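Local coordinates for alcohol dehydrogenase superfamily protein (PDB 3GAZ) that probably acts as an NADP-dependent oxidoreductase of the zinc-binding alcohol dehydrogenase and enoyl reductase superfamily, at residues A[128-133]-A[299-304]. Sequence-based numbering, arbitrary orientation.
Sequences ASVLPL and PRLDPR
Val-130 turns its two methyls to separate partners: with chi1 at -62°, CG1 lies opposite the carbonyl carbon and reaches Leu-301, while CG2, between N and C, meets Pro-299. In Leu-301, CG trans to its own N (chi1 176°) and chi2 near 64° bring CD1 to 4.1 Å from Val-130 CG1. CB of Pro-299 is shared, standing 3.9 Å from Val-130 CG2 and 3.6 Å from CD1 of Leu-131; all three pairs cross at roughly right angles. Within the enoyl reductase family region, the turn joining helices 125-129 and 132-145 packs on the loop between helix 278-293 and strand 306-307, and Ala-332 touches both Val-130 and Leu-301. A bound calcium ion lies about 8 Å from the Val-130 side chain. Asp-302 OD1 accepts the backbone N of Arg-304 at 2.9 Å through its anti lone pair, forming an Asx turn. Arg-304 adds a side-on salt bridge, NE to OD1 and NH2 to OD2 (2.8 Å), the carboxylate tilted and NH2 above its plane. Arg-300 NH1 pairs with Asp-186. No hydrogen bond joins the segments; their fit rests on buried aliphatic contacts, whereas these charged side chains find partners within the loop or elsewhere.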
loop_
_atom_site.group_PDB
_atom_site.type_symbol
_atom_site.label_atom_id
_atom_site.label_comp_id
_atom_site.label_asym_id
_atom_site.label_seq_id
_atom_site.Cartn_x
_atom_site.Cartn_y
_atom_site.Cartn_z
ATOM N N ALA A 128 -0.568 23.876 -11.109
ATOM C CA ALA A 128 -0.952 23.388 -9.794
ATOM C C ALA A 128 -0.574 21.924 -9.579
ATOM O O ALA A 128 -0.219 21.531 -8.470
ATOM C CB ALA A 128 -2.449 23.574 -9.592
ATOM N N SER A 129 -0.641 21.126 -10.643
ATOM C CA SER A 129 -0.330 19.699 -10.545
ATOM C C SER A 129 1.115 19.352 -10.155
ATOM O O SER A 129 1.362 18.279 -9.607
ATOM C CB SER A 129 -0.673 18.994 -11.860
ATOM O OG SER A 129 0.272 19.301 -12.873
ATOM N N VAL A 130 2.063 20.242 -10.426
ATOM C CA VAL A 130 3.464 19.958 -10.100
ATOM C C VAL A 130 3.908 20.526 -8.758
ATOM O O VAL A 130 5.078 20.433 -8.397
ATOM C CB VAL A 130 4.420 20.512 -11.180
ATOM C CG1 VAL A 130 4.141 19.847 -12.508
ATOM C CG2 VAL A 130 4.263 22.035 -11.292
ATOM N N LEU A 131 2.968 21.089 -8.009
ATOM C CA LEU A 131 3.283 21.713 -6.726
ATOM C C LEU A 131 3.212 20.862 -5.440
ATOM O O LEU A 131 4.119 20.909 -4.612
ATOM C CB LEU A 131 2.382 22.945 -6.565
ATOM C CG LEU A 131 2.849 24.187 -5.802
ATOM C CD1 LEU A 131 4.218 24.645 -6.289
ATOM C CD2 LEU A 131 1.812 25.295 -6.016
ATOM N N PRO A 132 2.143 20.065 -5.265
ATOM C CA PRO A 132 1.970 19.231 -4.063
ATOM C C PRO A 132 3.184 18.574 -3.387
ATOM O O PRO A 132 3.623 19.031 -2.336
ATOM C CB PRO A 132 0.921 18.215 -4.502
ATOM C CG PRO A 132 0.046 19.038 -5.406
ATOM C CD PRO A 132 1.088 19.775 -6.253
ATOM N N LEU A 133 3.727 17.513 -3.973
ATOM C CA LEU A 133 4.863 16.820 -3.354
ATOM C C LEU A 133 6.051 17.697 -2.992
ATOM O O LEU A 133 6.487 17.702 -1.837
ATOM C CB LEU A 133 5.361 15.669 -4.235
ATOM C CG LEU A 133 6.621 14.965 -3.698
ATOM C CD1 LEU A 133 6.352 14.396 -2.300
ATOM C CD2 LEU A 133 7.038 13.854 -4.653
ATOM N N PRO A 299 5.208 27.865 -9.252
ATOM C CA PRO A 299 5.910 26.622 -9.571
ATOM C C PRO A 299 6.709 26.777 -10.861
ATOM O O PRO A 299 6.309 27.522 -11.758
ATOM C CB PRO A 299 4.770 25.623 -9.724
ATOM C CG PRO A 299 3.695 26.470 -10.345
ATOM C CD PRO A 299 3.762 27.733 -9.499
ATOM N N ARG A 300 7.847 26.097 -10.943
ATOM C CA ARG A 300 8.657 26.148 -12.149
ATOM C C ARG A 300 8.117 25.019 -13.017
ATOM O O ARG A 300 8.290 23.841 -12.704
ATOM C CB ARG A 300 10.139 25.915 -11.831
ATOM C CG ARG A 300 11.060 26.345 -12.964
ATOM C CD ARG A 300 12.519 26.029 -12.682
ATOM N NE ARG A 300 13.390 26.625 -13.689
ATOM C CZ ARG A 300 14.688 26.367 -13.806
ATOM N NH1 ARG A 300 15.275 25.511 -12.976
ATOM N NH2 ARG A 300 15.404 26.976 -14.748
ATOM N N LEU A 301 7.455 25.388 -14.107
ATOM C CA LEU A 301 6.844 24.418 -15.001
ATOM C C LEU A 301 7.484 24.381 -16.385
ATOM O O LEU A 301 7.517 25.393 -17.085
ATOM C CB LEU A 301 5.352 24.741 -15.130
ATOM C CG LEU A 301 4.474 23.926 -16.079
ATOM C CD1 LEU A 301 4.422 22.476 -15.619
ATOM C CD2 LEU A 301 3.080 24.521 -16.101
ATOM N N ASP A 302 7.997 23.215 -16.773
ATOM C CA ASP A 302 8.608 23.062 -18.094
ATOM C C ASP A 302 7.460 23.274 -19.093
ATOM O O ASP A 302 6.392 22.673 -18.954
ATOM C CB ASP A 302 9.215 21.661 -18.230
ATOM C CG ASP A 302 9.970 21.465 -19.533
ATOM O OD1 ASP A 302 9.334 21.522 -20.608
ATOM O OD2 ASP A 302 11.202 21.250 -19.483
ATOM N N PRO A 303 7.665 24.142 -20.102
ATOM C CA PRO A 303 6.674 24.475 -21.137
ATOM C C PRO A 303 6.135 23.302 -21.946
ATOM O O PRO A 303 5.047 23.385 -22.508
ATOM C CB PRO A 303 7.417 25.471 -22.034
ATOM C CG PRO A 303 8.507 26.014 -21.157
ATOM C CD PRO A 303 8.949 24.805 -20.387
ATOM N N ARG A 304 6.898 22.218 -22.017
ATOM C CA ARG A 304 6.481 21.042 -22.772
ATOM C C ARG A 304 5.197 20.407 -22.239
ATOM O O ARG A 304 4.963 20.380 -21.031
ATOM C CB ARG A 304 7.602 20.002 -22.781
ATOM C CG ARG A 304 8.729 20.329 -23.752
ATOM C CD ARG A 304 9.878 19.353 -23.617
ATOM N NE ARG A 304 10.624 19.554 -22.378
ATOM C CZ ARG A 304 11.698 18.852 -22.028
ATOM N NH1 ARG A 304 12.152 17.893 -22.823
ATOM N NH2 ARG A 304 12.330 19.121 -20.891
#